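Acyl-CoA hydrolase (Bacillus halodurans, PDB 1VPM) probably hydrolyses long-chain fatty acyl-CoA thioesters, as a coenzyme A-binding member of the hot-dog fold thioesterases. Local coordinates at residues D84-E89 with V104-N109; Y17-S22 with E89-H94; V30-T35 with A80-A85. All blocks are in the same frame, centred on the assembly; numbering follows the deposited sequence.

Interaction 1. Residues D84-E89 with V104-N109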
# COMPACT_ATOMS: atom_id res chain seq x y z
N ASP A 84 16.12 -1.74 -9.88
CA ASP A 84 16.34 -0.62 -10.76
C ASP A 84 15.59 0.55 -10.24
O ASP A 84 14.70 0.46 -9.39
CB ASP A 84 15.81 -0.85 -12.17
CG ASP A 84 16.60 -1.83 -12.96
OD1 ASP A 84 17.71 -2.19 -12.50
OD2 ASP A 84 16.10 -2.21 -14.07
N ALA A 85 15.94 1.70 -10.79
CA ALA A 85 15.20 2.88 -10.41
C ALA A 85 14.57 3.41 -11.69
O ALA A 85 15.18 3.38 -12.79
CB ALA A 85 16.07 3.91 -9.85
N LEU A 86 13.37 3.92 -11.54
CA LEU A 86 12.70 4.62 -12.59
C LEU A 86 12.79 6.10 -12.35
O LEU A 86 12.48 6.55 -11.26
CB LEU A 86 11.23 4.27 -12.65
CG LEU A 86 10.70 2.99 -13.25
CD1 LEU A 86 9.15 3.07 -13.17
CD2 LEU A 86 11.12 2.87 -14.71
N GLU A 87 13.16 6.84 -13.38
CA GLU A 87 13.32 8.28 -13.36
C GLU A 87 12.25 8.88 -14.31
O GLU A 87 12.25 8.55 -15.45
CB GLU A 87 14.69 8.65 -13.89
CG GLU A 87 15.85 7.89 -13.21
CD GLU A 87 17.24 8.15 -13.89
OE1 GLU A 87 17.28 8.66 -15.06
OE2 GLU A 87 18.26 7.83 -13.22
N LEU A 88 11.47 9.80 -13.79
CA LEU A 88 10.44 10.45 -14.56
C LEU A 88 10.66 11.96 -14.55
O LEU A 88 11.07 12.52 -13.49
CB LEU A 88 9.06 10.13 -13.98
CG LEU A 88 8.58 8.65 -13.96
CD1 LEU A 88 8.79 8.07 -12.56
CD2 LEU A 88 7.14 8.57 -14.35
N GLU A 89 10.31 12.58 -15.69
CA GLU A 89 10.36 14.03 -15.80
C GLU A 89 9.17 14.51 -16.60
O GLU A 89 8.91 13.97 -17.65
CB GLU A 89 11.66 14.48 -16.48
CG GLU A 89 11.80 15.99 -16.59
CD GLU A 89 13.01 16.43 -17.39
OE1 GLU A 89 13.73 15.62 -17.99
OE2 GLU A 89 13.28 17.64 -17.38
N VAL A 104 5.78 13.74 -20.58
CA VAL A 104 6.49 12.96 -19.60
C VAL A 104 7.46 12.02 -20.30
O VAL A 104 7.09 11.29 -21.17
CB VAL A 104 5.52 12.17 -18.70
CG1 VAL A 104 6.28 11.37 -17.66
CG2 VAL A 104 4.55 13.09 -17.96
N ARG A 105 8.70 11.95 -19.77
CA ARG A 105 9.70 10.96 -20.19
C ARG A 105 10.07 10.10 -19.00
O ARG A 105 10.22 10.59 -17.85
CB ARG A 105 10.93 11.60 -20.82
CG ARG A 105 11.53 12.80 -20.16
CD ARG A 105 12.87 13.17 -20.87
NE ARG A 105 13.24 14.56 -20.61
CZ ARG A 105 13.37 15.48 -21.57
NH1 ARG A 105 13.12 15.21 -22.84
NH2 ARG A 105 13.70 16.71 -21.23
N VAL A 106 10.24 8.82 -19.28
CA VAL A 106 10.58 7.83 -18.26
C VAL A 106 11.85 7.06 -18.71
O VAL A 106 11.95 6.59 -19.85
CB VAL A 106 9.43 6.84 -18.05
CG1 VAL A 106 9.81 5.85 -16.97
CG2 VAL A 106 8.10 7.54 -17.76
N HIS A 107 12.83 6.97 -17.82
CA HIS A 107 14.07 6.18 -18.02
C HIS A 107 14.19 5.20 -16.87
O HIS A 107 13.67 5.44 -15.77
CB HIS A 107 15.33 7.06 -17.98
CG HIS A 107 15.49 7.92 -19.19
ND1 HIS A 107 14.78 9.09 -19.37
CD2 HIS A 107 16.28 7.77 -20.28
CE1 HIS A 107 15.13 9.62 -20.53
NE2 HIS A 107 16.05 8.84 -21.10
N SER A 108 14.85 4.08 -17.15
CA SER A 108 15.30 3.17 -16.09
C SER A 108 16.76 3.42 -15.83
O SER A 108 17.52 3.69 -16.76
CB SER A 108 15.09 1.71 -16.47
OG SER A 108 15.72 1.44 -17.72
N ASN A 109 17.14 3.34 -14.58
CA ASN A 109 18.52 3.36 -14.19
C ASN A 109 18.89 1.98 -13.62
O ASN A 109 18.36 1.57 -12.60
CB ASN A 109 18.75 4.46 -13.18
CG ASN A 109 20.16 4.92 -13.17
OD1 ASN A 109 21.09 4.12 -13.34
ND2 ASN A 109 20.34 6.23 -13.01
O HOH W 1 13.23 10.63 -17.54
O HOH W 2 14.96 18.70 -19.12
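Glu89, Asn109 and Glu87 bury the most surface where residues 84-89 pair with 104-109, in the antiparallel hairpin of strands 85-95 and 99-109 in the hot-dog sheet. Six backbone hydrogen bonds zip Ala85 to Asn109, Glu87 to His107 and Glu89 to Arg105, and the side chains of these hydrogen-bonded pairs share one face. There Asn109 reaches diagonally to Glu87: its ND2 gives a 2.6 Å bond to Glu87 OE2, meeting it on the syn side but tilted out of the carboxylate plane, while the carboxylate and amide planes stand 74° apart. The other oxygen, Glu87 OE1, pairs with Arg116. Glu89 extends with CG anti to the backbone N (chi1 -178°), alongside Arg105, and Arg105 NE binds Glu89 OE1 at 2.9 Å, with the oxygen in the guanidinium plane but the NE above the carboxylate plane. Arg23 makes a second salt bridge, to Glu89 OE2. On the face turned to helix 43-62, Leu88 and Val106 lie side by side, Leu88 CD2 3.7 Å from Val106 CG2. Back on the polar face, a water at the edge of the His107 ring lies 2.9 Å from His107 ND1 and donates to Glu87 O at 3.1 Å.

Interaction 2. Residues Y17-S22 with E89-H94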
# COMPACT_ATOMS: atom_id res chain seq x y z
N TYR A 17 3.86 31.67 -17.90
CA TYR A 17 5.02 31.31 -17.11
C TYR A 17 5.96 30.38 -17.90
O TYR A 17 5.51 29.58 -18.73
CB TYR A 17 4.59 30.60 -15.83
CG TYR A 17 3.66 31.41 -14.96
CD1 TYR A 17 4.13 32.52 -14.27
CD2 TYR A 17 2.35 31.08 -14.83
CE1 TYR A 17 3.28 33.30 -13.48
CE2 TYR A 17 1.48 31.84 -14.05
CZ TYR A 17 1.96 32.94 -13.38
OH TYR A 17 1.06 33.70 -12.65
N PRO A 18 7.26 30.49 -17.64
CA PRO A 18 8.18 29.56 -18.25
C PRO A 18 7.83 28.11 -17.95
O PRO A 18 7.31 27.76 -16.86
CB PRO A 18 9.51 29.86 -17.55
CG PRO A 18 9.38 31.22 -17.03
CD PRO A 18 7.93 31.43 -16.74
N VAL A 19 8.20 27.26 -18.88
CA VAL A 19 8.04 25.80 -18.74
C VAL A 19 8.67 25.35 -17.48
O VAL A 19 8.16 24.46 -16.78
CB VAL A 19 8.64 25.06 -19.93
CG1 VAL A 19 8.66 23.55 -19.64
CG2 VAL A 19 7.85 25.35 -21.16
N GLU A 20 9.79 25.94 -17.14
CA GLU A 20 10.53 25.56 -15.97
C GLU A 20 9.77 25.65 -14.67
O GLU A 20 10.11 24.94 -13.76
CB GLU A 20 11.80 26.43 -15.89
CG GLU A 20 12.84 26.00 -14.92
CD GLU A 20 13.45 24.60 -15.22
OE1 GLU A 20 13.43 24.12 -16.36
OE2 GLU A 20 13.95 23.99 -14.28
N ARG A 21 8.75 26.51 -14.57
CA ARG A 21 7.94 26.59 -13.33
C ARG A 21 7.26 25.26 -13.03
O ARG A 21 7.06 24.92 -11.90
CB ARG A 21 6.86 27.72 -13.43
CG ARG A 21 5.72 27.79 -12.32
CD ARG A 21 4.35 28.58 -12.76
NE ARG A 21 3.52 28.96 -11.61
CZ ARG A 21 3.79 29.97 -10.80
NH1 ARG A 21 4.87 30.72 -11.00
NH2 ARG A 21 3.00 30.24 -9.78
N SER A 22 6.85 24.55 -14.08
CA SER A 22 6.02 23.35 -13.96
C SER A 22 6.90 22.09 -13.83
O SER A 22 6.42 21.03 -13.38
CB SER A 22 5.13 23.23 -15.24
OG SER A 22 5.87 22.78 -16.43
N GLU A 89 10.31 12.58 -15.69
CA GLU A 89 10.36 14.03 -15.80
C GLU A 89 9.17 14.51 -16.60
O GLU A 89 8.91 13.97 -17.65
CB GLU A 89 11.66 14.48 -16.48
CG GLU A 89 11.80 15.99 -16.59
CD GLU A 89 13.01 16.43 -17.39
OE1 GLU A 89 13.73 15.62 -17.99
OE2 GLU A 89 13.28 17.64 -17.38
N GLY A 90 8.50 15.52 -16.10
CA GLY A 90 7.33 16.06 -16.73
C GLY A 90 7.43 17.58 -16.83
O GLY A 90 8.05 18.22 -15.96
N PHE A 91 6.85 18.11 -17.88
CA PHE A 91 6.61 19.55 -17.99
C PHE A 91 5.48 19.89 -18.93
O PHE A 91 5.16 19.13 -19.83
CB PHE A 91 7.89 20.29 -18.37
CG PHE A 91 8.62 19.72 -19.53
CD1 PHE A 91 9.61 18.75 -19.35
CD2 PHE A 91 8.40 20.21 -20.80
CE1 PHE A 91 10.32 18.28 -20.43
CE2 PHE A 91 9.12 19.74 -21.88
CZ PHE A 91 10.10 18.78 -21.68
N VAL A 92 4.87 21.04 -18.66
CA VAL A 92 3.80 21.56 -19.49
C VAL A 92 4.45 22.06 -20.77
O VAL A 92 5.39 22.85 -20.72
CB VAL A 92 3.02 22.70 -18.77
CG1 VAL A 92 2.04 23.34 -19.70
CG2 VAL A 92 2.32 22.18 -17.58
N THR A 93 3.89 21.64 -21.91
CA THR A 93 4.44 21.97 -23.21
C THR A 93 3.59 22.97 -23.95
O THR A 93 4.10 23.67 -24.81
CB THR A 93 4.52 20.74 -24.12
OG1 THR A 93 3.28 20.05 -24.12
CG2 THR A 93 5.56 19.83 -23.62
N HIS A 94 2.32 23.08 -23.58
CA HIS A 94 1.33 23.93 -24.33
C HIS A 94 0.04 23.95 -23.54
O HIS A 94 -0.24 23.07 -22.78
CB HIS A 94 1.05 23.37 -25.74
CG HIS A 94 0.32 24.30 -26.67
ND1 HIS A 94 -1.01 24.15 -27.00
CD2 HIS A 94 0.78 25.33 -27.44
CE1 HIS A 94 -1.35 25.07 -27.89
NE2 HIS A 94 -0.29 25.81 -28.17
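Ser22 and Val19 bring the turn after strand 16-18 against Phe91 and Val92 of strand 85-95, a buried contact held by one hydrogen bond and a small apolar patch. From Ser22 the side chain starts toward the strand: its CB rests 3.8 Å from Val92 CG2, and OG, set between the backbone N and the carbonyl carbon (chi1 75°), ends over the backbone between Phe91 and Val92. There OG accepts the N-H of Val92 in a nearly straight bond, 3.0 Å from Val92 N, and also packs against Phe91 CA. The same hydroxyl donates to Val19 O at 2.9 Å, in the carbonyl plane and on a lone pair. Since Ser22 N also binds Val19 O, that carbonyl takes two donors, and the serine ties its own turn together while gripping the strand. Replacing the serine by an alanine would probably leave Val92 N without its acceptor and Val19 O with the backbone donor Ser22 N but not the hydroxyl, removing the one hydrogen bond between turn and strand. Beside this polar link, Val19 CG1 comes obliquely to the Phe91 ring, 3.5 Å from Phe91 CD2, and both Val19 methyls lie near Val92 O. That oxygen is buried here and has no hydrogen-bonding partner in the model. Phe91 also meets the Tyr103 ring and the side chain of Glu147. The contact sits between two helices: Ser22 and Val92 both pack on Thr57 and His61 of helix 43-62, Val19 touches Glu148 of helix 146-166, and Val141 of strand 140-142, the parallel partner of strand 16-18, covers Val19 and Val92.

Interaction 3. Residues V30-T35 with A80-A85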
# COMPACT_ATOMS: atom_id res chain seq x y z
N VAL A 30 12.13 0.21 -8.10
CA VAL A 30 11.26 -0.89 -8.59
C VAL A 30 11.37 -2.04 -7.60
O VAL A 30 12.48 -2.57 -7.31
CB VAL A 30 11.64 -1.36 -9.97
CG1 VAL A 30 10.71 -2.49 -10.43
CG2 VAL A 30 11.54 -0.21 -10.95
N LEU A 31 10.24 -2.43 -7.00
CA LEU A 31 10.25 -3.48 -6.03
C LEU A 31 9.38 -4.67 -6.42
O LEU A 31 8.58 -4.55 -7.30
CB LEU A 31 9.78 -2.92 -4.70
CG LEU A 31 10.86 -1.95 -4.13
CD1 LEU A 31 10.27 -1.19 -3.02
CD2 LEU A 31 12.14 -2.64 -3.68
N PRO A 32 9.56 -5.82 -5.74
CA PRO A 32 8.82 -7.05 -6.13
C PRO A 32 7.30 -6.96 -6.30
O PRO A 32 6.76 -7.56 -7.23
CB PRO A 32 9.23 -8.04 -5.06
CG PRO A 32 10.64 -7.60 -4.69
CD PRO A 32 10.51 -6.11 -4.64
N PRO A 33 6.60 -6.17 -5.47
CA PRO A 33 5.15 -5.99 -5.68
C PRO A 33 4.74 -5.33 -6.99
O PRO A 33 3.58 -5.41 -7.35
CB PRO A 33 4.72 -5.07 -4.52
CG PRO A 33 5.81 -5.14 -3.54
CD PRO A 33 7.07 -5.44 -4.27
N ASP A 34 5.69 -4.63 -7.62
CA ASP A 34 5.51 -3.85 -8.83
C ASP A 34 5.74 -4.65 -10.11
O ASP A 34 5.55 -4.08 -11.18
CB ASP A 34 6.56 -2.72 -8.86
CG ASP A 34 6.54 -1.82 -7.67
OD1 ASP A 34 5.46 -1.69 -7.07
OD2 ASP A 34 7.60 -1.21 -7.35
N THR A 35 6.17 -5.91 -10.02
CA THR A 35 6.65 -6.69 -11.17
C THR A 35 5.88 -7.99 -11.38
O THR A 35 5.35 -8.57 -10.44
CB THR A 35 8.17 -7.06 -11.03
OG1 THR A 35 8.36 -8.02 -10.01
CG2 THR A 35 8.99 -5.81 -10.72
N ALA A 80 11.84 -2.31 -17.00
CA ALA A 80 12.64 -2.07 -15.87
C ALA A 80 12.37 -3.29 -15.02
O ALA A 80 11.33 -3.95 -15.17
CB ALA A 80 12.23 -0.78 -15.20
N THR A 81 13.30 -3.60 -14.17
CA THR A 81 13.26 -4.78 -13.33
C THR A 81 13.61 -4.42 -11.92
O THR A 81 14.04 -3.31 -11.64
CB THR A 81 14.23 -5.86 -13.87
OG1 THR A 81 15.58 -5.45 -13.66
CG2 THR A 81 14.03 -6.04 -15.35
N VAL A 82 13.44 -5.37 -11.01
CA VAL A 82 13.63 -5.14 -9.59
C VAL A 82 14.98 -4.53 -9.13
O VAL A 82 16.06 -4.99 -9.50
CB VAL A 82 13.33 -6.42 -8.80
CG1 VAL A 82 13.62 -6.25 -7.33
CG2 VAL A 82 11.88 -6.79 -8.99
N GLY A 83 14.88 -3.46 -8.33
CA GLY A 83 16.03 -2.84 -7.72
C GLY A 83 16.59 -1.76 -8.62
O GLY A 83 17.46 -0.98 -8.18
N ASP A 84 16.12 -1.74 -9.88
CA ASP A 84 16.34 -0.62 -10.76
C ASP A 84 15.59 0.55 -10.24
O ASP A 84 14.70 0.46 -9.39
CB ASP A 84 15.81 -0.85 -12.17
CG ASP A 84 16.60 -1.83 -12.96
OD1 ASP A 84 17.71 -2.19 -12.50
OD2 ASP A 84 16.10 -2.21 -14.07
N ALA A 85 15.94 1.70 -10.79
CA ALA A 85 15.20 2.88 -10.41
C ALA A 85 14.57 3.41 -11.69
O ALA A 85 15.18 3.38 -12.79
CB ALA A 85 16.07 3.91 -9.85
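This is a loop-to-loop contact, partly buried, in which the segment following strand 24-29 docks on the turn that leads into strand 85-95 of the hot-dog domain. Residues Thr81 to Asp84 form a type II beta turn, closed by Asp84 N on Thr81 O, and Val30 lies against it; the details hold for the conformer described, of two modelled for Val82, Gly83 and Asp84. Two backbone bonds join the pieces: Val30 N to Asp84 O at 2.9 Å, and Gly83 N to Val30 O at 2.8 Å, the latter with its donor tilted from the carbonyl plane. The positive phi of Gly83 (89°) is the conformation expected at the third position of such a turn. Val30 points its side chain into the turn, where CB lies 3.5 Å from Thr81 O and CG2 reaches Ala80 CB at 4.3 Å. A bound coenzyme A lies about 5 Å from the Ala80 side chain. With Val82 CG1 anti to the backbone N (chi1 175°), the two methyls divide the work, CG1 touching Pro32 CD at 4.1 Å and CG2 meeting Thr35 CG2 at 3.5 Å, the side chains crossing at about a right angle in both cases. Each loop is also braced by an aspartate. Asp84 OD2 accepts from Thr81 N, which approaches from above the carboxylate plane, and Asp34 OD2 takes Leu31 N in a similar way. Val82 also packs on His37 of the fourth subunit, and Pro32 on its counterpart in the third. Within the chain, Val30 and Ala80 both lie against Ile41, in the loop before helix 43-62, and against Leu86 of strand 85-95.

How the interactions relate
Strand 85-95 links all three contacts. Interaction 1 uses its first half, interaction 2 continues along it from the shared Glu89, and interaction 3 holds the turn that feeds it, sharing Asp84 and Ala85 with interaction 1. Interactions 1 and 3 are about 12 Å apart between centres and pack directly, Leu86 against Val30 and Ala80; interactions 2 and 3, about 28 Å apart, lie on opposite sides of the chain's centre. Interactions 1 and 2 are buried, interaction 3 only partly. The chemistry follows: regular strand pairing with charged pairs on one face, a single serine bond beside apolar packing, and two backbone bonds at Val30, in loops whose Pro32 and Val82 meet other subunits.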